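Local coordinates for succinyl-CoA ligase (ADP-forming) subunit alpha (Methanosaeta concilii, PDB 6HXI), which binds coenzyme A and combines a CoA-ligase family region with a citrate synthase-like C-terminal region, in an assembly with citrate lyase subunit 1, at residues R27-D32 with G147-N153; S41-I45 with Y78-D82. All coordinates share one frame. Residue numbers count along the deposited sequence, not the author numbering.

How the contacts relate
From the N terminus the chain forms strand 15-18 and then helix 22-34, which supplies the first half of contact 1. Strand 42-46 follows, supplying the first half of contact 2, and after strands 52-58 and 61-68 and helix 71-77 the loop segment 78-82 closes a loop of 32 residues. Contact 1 closes only at 147-153, on the edge of the second sheet, so its 114-residue loop contains contact 2 entirely. Contact 2 thus ties parts within the first sheet domain, and contact 1 joins that domain to the next. Ser41 bridges them: its OG lies 2.7 Å from Asp32 OD2, a probable hydrogen bond, and its CB 3.5 Å from Phe149 CD1.

Contact 1 of 2, residues R27-D32 with G147-N153; sequences RMLDFD and GAFRIGN
This contact joins two domains beside the coenzyme A site: helix 22-34 of the first, Rossmann-like sheet domain packs against edge strand 149-150 of the next sheet, and the side chain of Asn153 ends about 6 Å from coenzyme A. Residues 27-32 are regular helix; 147-153 run beside them in the reverse sense, pairing Met28 with Gly152 (CA atoms 5.8 Å apart) and Asp32 with Phe149 (6.9 Å). Ala148 and Phe149 form a classic beta bulge against strand 143-145, and Gly147 and Gly152 take positive phi (74° and 46°), which suits residues without side chains. Arg150 has an extended backbone (-128/143°) and points CB toward the helix, with chi1 off the wells at 103°; its NH2 donates to Arg27 O at 2.8 Å, an oxygen that also accepts the helical bond from Phe31 N (3.1 Å), while its NH1 hydrogen-bonds to Gly156 O. Arg27 answers, NH2 donating to Asn153 OD1 at 2.8 Å. To one side of these bonds, Met28 (m, t, p) lays CE 3.7 Å from Phe149 CZ and SD 3.5 Å from Gly152 N. Phe31 (chi1 t) stands CB 3.5 Å from Arg150 CD and reaches CZ to 3.7 Å from Gly147 N. Water 1 donates to Asp32 OD1 (2.7 Å) and accepts from Arg150 N (3.0 Å); Asp32 OD2 hydrogen-bonds to Ser41 OG. Ile161 of helix 158-163 and Met144 of strand 143-145 both touch Phe31 and Arg150, whereas Leu29, pointing away, packs on Ala56 of strand 52-58, and Asp30 forms a salt bridge with Arg350 of the second subunit.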
loop_
_atom_site.group_PDB
_atom_site.type_symbol
_atom_site.label_atom_id
_atom_site.label_comp_id
_atom_site.label_asym_id
_atom_site.label_seq_id
_atom_site.Cartn_x
_atom_site.Cartn_y
_atom_site.Cartn_z
ATOM N N ARG B 27 -2.387 -5.916 41.913
ATOM C CA ARG B 27 -2.760 -6.285 43.283
ATOM C C ARG B 27 -2.244 -5.251 44.270
ATOM O O ARG B 27 -2.997 -4.817 45.148
ATOM C CB ARG B 27 -2.242 -7.690 43.643
ATOM C CG ARG B 27 -3.006 -8.786 42.926
ATOM C CD ARG B 27 -2.896 -10.103 43.615
ATOM N NE ARG B 27 -3.896 -11.027 43.094
ATOM C CZ ARG B 27 -3.629 -12.001 42.240
ATOM N NH1 ARG B 27 -4.594 -12.801 41.818
ATOM N NH2 ARG B 27 -2.394 -12.178 41.789
ATOM N N MET B 28 -0.971 -4.819 44.100
ATOM C CA MET B 28 -0.374 -3.807 44.970
ATOM C C MET B 28 -1.156 -2.485 44.886
ATOM O O MET B 28 -1.569 -1.945 45.913
ATOM C CB MET B 28 1.116 -3.610 44.656
ATOM C CG MET B 28 1.965 -4.754 45.144
ATOM S SD MET B 28 3.716 -4.618 44.724
ATOM C CE MET B 28 4.221 -3.315 45.826
ATOM N N LEU B 29 -1.434 -2.016 43.655
ATOM C CA LEU B 29 -2.172 -0.781 43.418
ATOM C C LEU B 29 -3.588 -0.843 43.976
ATOM O O LEU B 29 -4.063 0.142 44.553
ATOM C CB LEU B 29 -2.205 -0.439 41.921
ATOM C CG LEU B 29 -0.864 -0.100 41.307
ATOM C CD1 LEU B 29 -0.956 -0.065 39.783
ATOM C CD2 LEU B 29 -0.342 1.221 41.845
ATOM N N ASP B 30 -4.244 -2.007 43.839
ATOM C CA ASP B 30 -5.601 -2.212 44.331
ATOM C C ASP B 30 -5.658 -2.074 45.858
ATOM O O ASP B 30 -6.602 -1.492 46.387
ATOM C CB ASP B 30 -6.131 -3.586 43.868
ATOM C CG ASP B 30 -6.707 -3.623 42.463
ATOM O OD1 ASP B 30 -6.784 -2.554 41.821
ATOM O OD2 ASP B 30 -7.129 -4.713 42.027
ATOM N N PHE B 31 -4.635 -2.579 46.548
ATOM C CA PHE B 31 -4.521 -2.500 48.008
ATOM C C PHE B 31 -4.316 -1.044 48.439
ATOM O O PHE B 31 -4.996 -0.581 49.336
ATOM C CB PHE B 31 -3.366 -3.382 48.507
ATOM C CG PHE B 31 -3.288 -3.492 50.013
ATOM C CD1 PHE B 31 -4.321 -4.081 50.743
ATOM C CD2 PHE B 31 -2.188 -3.002 50.704
ATOM C CE1 PHE B 31 -4.240 -4.196 52.143
ATOM C CE2 PHE B 31 -2.118 -3.103 52.107
ATOM C CZ PHE B 31 -3.139 -3.709 52.810
ATOM N N ASP B 32 -3.434 -0.316 47.742
ATOM C CA ASP B 32 -3.172 1.089 48.001
ATOM C C ASP B 32 -4.473 1.879 47.869
ATOM O O ASP B 32 -4.787 2.675 48.742
ATOM C CB ASP B 32 -2.117 1.632 47.016
ATOM C CG ASP B 32 -0.794 0.896 46.997
ATOM O OD1 ASP B 32 -0.417 0.307 48.047
ATOM O OD2 ASP B 32 -0.127 0.914 45.944
ATOM N N GLY B 147 -3.368 -1.897 55.996
ATOM C CA GLY B 147 -3.727 -0.515 55.727
ATOM C C GLY B 147 -2.606 0.366 55.219
ATOM O O GLY B 147 -2.817 1.570 55.081
ATOM N N ALA B 148 -1.418 -0.197 54.905
ATOM C CA ALA B 148 -0.266 0.603 54.472
ATOM C C ALA B 148 0.464 0.118 53.201
ATOM O O ALA B 148 0.643 0.911 52.280
ATOM C CB ALA B 148 0.726 0.736 55.611
ATOM N N PHE B 149 0.917 -1.147 53.162
ATOM C CA PHE B 149 1.684 -1.674 52.025
ATOM C C PHE B 149 1.569 -3.182 51.936
ATOM O O PHE B 149 1.538 -3.861 52.965
ATOM C CB PHE B 149 3.186 -1.286 52.172
ATOM C CG PHE B 149 4.120 -1.710 51.063
ATOM C CD1 PHE B 149 4.307 -0.905 49.943
ATOM C CD2 PHE B 149 4.832 -2.901 51.147
ATOM C CE1 PHE B 149 5.181 -1.295 48.914
ATOM C CE2 PHE B 149 5.689 -3.302 50.104
ATOM C CZ PHE B 149 5.862 -2.495 48.998
ATOM N N ARG B 150 1.589 -3.706 50.699
ATOM C CA ARG B 150 1.599 -5.146 50.469
ATOM C C ARG B 150 2.760 -5.509 49.531
ATOM O O ARG B 150 3.041 -4.770 48.575
ATOM C CB ARG B 150 0.241 -5.641 49.925
ATOM C CG ARG B 150 0.215 -5.920 48.433
ATOM C CD ARG B 150 -1.176 -6.006 47.864
ATOM N NE ARG B 150 -1.673 -7.363 47.919
ATOM C CZ ARG B 150 -2.838 -7.765 47.444
ATOM N NH1 ARG B 150 -3.218 -9.016 47.594
ATOM N NH2 ARG B 150 -3.654 -6.904 46.842
ATOM N N ILE B 151 3.400 -6.653 49.786
ATOM C CA ILE B 151 4.461 -7.148 48.901
ATOM C C ILE B 151 3.800 -8.018 47.831
ATOM O O ILE B 151 3.265 -9.080 48.169
ATOM C CB ILE B 151 5.572 -7.925 49.633
ATOM C CG1 ILE B 151 6.314 -7.036 50.631
ATOM C CG2 ILE B 151 6.534 -8.530 48.610
ATOM C CD1 ILE B 151 7.035 -7.841 51.739
ATOM N N GLY B 152 3.847 -7.562 46.569
ATOM C CA GLY B 152 3.321 -8.290 45.416
ATOM C C GLY B 152 1.946 -8.896 45.598
ATOM O O GLY B 152 0.961 -8.190 45.829
ATOM N N ASN B 153 1.888 -10.225 45.558
ATOM C CA ASN B 153 0.639 -10.989 45.675
ATOM C C ASN B 153 0.193 -11.288 47.099
ATOM O O ASN B 153 -0.828 -11.960 47.273
ATOM C CB ASN B 153 0.762 -12.290 44.906
ATOM C CG ASN B 153 0.934 -12.083 43.415
ATOM O OD1 ASN B 153 0.099 -11.488 42.756
ATOM N ND2 ASN B 153 1.986 -12.658 42.841
HETATM O O HOH W 1 0.885 -2.016 48.295
#

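Contact 2 of 2, residues S41-I45 with Y78-D82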
loop_
_atom_site.group_PDB
_atom_site.type_symbol
_atom_site.label_atom_id
_atom_site.label_comp_id
_atom_site.label_asym_id
_atom_site.label_seq_id
_atom_site.Cartn_x
_atom_site.Cartn_y
_atom_site.Cartn_z
ATOM N N SER B 41 1.996 2.676 45.836
ATOM C CA SER B 41 3.166 2.142 46.547
ATOM C C SER B 41 4.328 1.777 45.594
ATOM O O SER B 41 5.355 1.305 46.068
ATOM C CB SER B 41 2.767 0.900 47.332
ATOM O OG SER B 41 2.321 -0.115 46.446
ATOM N N ILE B 42 4.138 1.941 44.269
ATOM C CA ILE B 42 5.102 1.575 43.240
ATOM C C ILE B 42 5.580 2.824 42.510
ATOM O O ILE B 42 4.774 3.504 41.878
ATOM C CB ILE B 42 4.494 0.555 42.235
ATOM C CG1 ILE B 42 4.051 -0.753 42.939
ATOM C CG2 ILE B 42 5.437 0.302 41.047
ATOM C CD1 ILE B 42 3.150 -1.673 42.048
ATOM N N SER B 43 6.890 3.091 42.571
ATOM C CA SER B 43 7.516 4.213 41.877
ATOM C C SER B 43 7.832 3.776 40.435
ATOM O O SER B 43 7.581 4.542 39.504
ATOM C CB SER B 43 8.793 4.639 42.598
ATOM O OG SER B 43 8.514 5.294 43.823
ATOM N N ALA B 44 8.378 2.538 40.247
ATOM C CA ALA B 44 8.724 2.030 38.914
ATOM C C ALA B 44 8.735 0.512 38.834
ATOM O O ALA B 44 8.818 -0.187 39.851
ATOM C CB ALA B 44 10.088 2.575 38.460
ATOM N N ILE B 45 8.698 0.010 37.602
ATOM C CA ILE B 45 8.823 -1.404 37.294
ATOM C C ILE B 45 10.211 -1.577 36.698
ATOM O O ILE B 45 10.668 -0.707 35.955
ATOM C CB ILE B 45 7.716 -1.883 36.338
ATOM C CG1 ILE B 45 6.324 -1.629 36.952
ATOM C CG2 ILE B 45 7.885 -3.354 35.951
ATOM C CD1 ILE B 45 5.377 -1.112 35.978
ATOM N N TYR B 78 14.185 7.199 40.947
ATOM C CA TYR B 78 13.303 7.190 42.115
ATOM C C TYR B 78 14.069 6.847 43.400
ATOM O O TYR B 78 13.899 5.739 43.920
ATOM C CB TYR B 78 12.062 6.281 41.878
ATOM C CG TYR B 78 11.188 6.774 40.745
ATOM C CD1 TYR B 78 10.208 7.740 40.964
ATOM C CD2 TYR B 78 11.427 6.379 39.434
ATOM C CE1 TYR B 78 9.464 8.272 39.915
ATOM C CE2 TYR B 78 10.705 6.919 38.373
ATOM C CZ TYR B 78 9.707 7.850 38.618
ATOM O OH TYR B 78 8.983 8.375 37.563
ATOM N N PRO B 79 14.905 7.792 43.947
ATOM C CA PRO B 79 15.647 7.490 45.183
ATOM C C PRO B 79 14.770 7.277 46.407
ATOM O O PRO B 79 15.228 6.662 47.369
ATOM C CB PRO B 79 16.584 8.692 45.359
ATOM C CG PRO B 79 16.010 9.762 44.561
ATOM C CD PRO B 79 15.242 9.140 43.440
ATOM N N GLU B 80 13.516 7.763 46.366
ATOM C CA GLU B 80 12.553 7.621 47.462
ATOM C C GLU B 80 12.080 6.174 47.662
ATOM O O GLU B 80 11.535 5.856 48.710
ATOM C CB GLU B 80 11.345 8.558 47.249
ATOM C CG GLU B 80 10.456 8.200 46.063
ATOM C CD GLU B 80 10.730 8.949 44.777
ATOM O OE1 GLU B 80 9.756 9.199 44.031
ATOM O OE2 GLU B 80 11.907 9.286 44.512
ATOM N N ALA B 81 12.221 5.330 46.631
ATOM C CA ALA B 81 11.809 3.928 46.676
ATOM C C ALA B 81 12.901 3.120 47.415
ATOM O O ALA B 81 14.036 3.048 46.940
ATOM C CB ALA B 81 11.598 3.401 45.255
ATOM N N ASP B 82 12.572 2.586 48.594
ATOM C CA ASP B 82 13.522 1.841 49.436
ATOM C C ASP B 82 13.231 0.322 49.505
ATOM O O ASP B 82 13.941 -0.425 50.180
ATOM C CB ASP B 82 13.615 2.470 50.841
ATOM C CG ASP B 82 12.471 2.133 51.783
ATOM O OD1 ASP B 82 11.300 2.116 51.326
ATOM O OD2 ASP B 82 12.740 1.912 52.988
HETATM O O HOH W 2 7.070 7.644 42.871
#
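Ser41 starts the walk in the loop between helix 22-34 and strand 42-46, where its OG hydrogen-bonds to Asp32 OD2 and its side chain rests on Met28. Ile42 points away from 78-82, and its branched apolar side chain packs on Ile25 and Met28 of the same helix. At Ser43 the chain turns a corner (phi/psi -85/-44°), and its side chain is turned toward the other segment. A small residue fits here: its CB lies 3.7 Å from Tyr78 CG, its carbonyl oxygen sits over one face of the Tyr78 ring, and its OG is 3.9 Å from Ala81 CB. Ala44 also faces the tyrosine, with CB 4.1 Å from Tyr78 CD2; a methyl group leaves room for the broad ring, which extends on to Pro66 and Tyr68 of strand 61-68. Ile45 carries the strand onward, its backbone bonded to that same strand.

The partner segment is the link from helix 71-77 to strand 83-86 in a beta-alpha-beta crossover that leaves strand 61-68 and passes over strands 42-46 and 15-18. Tyr78 to Ala81 form a type I turn, closed by Ala81 N to Tyr78 O at 3.2 Å, and Pro79, whose ring fixes phi near -65°, suits its second position.

No direct hydrogen bond joins the segments. Water 2 lies 2.9 Å from Ser43 OG and donates a weak bond to Glu80 OE1 at 3.3 Å, so the turn is held to the strand mainly by shape and aromatic cover, with a weak water-mediated link to the exposed Glu80.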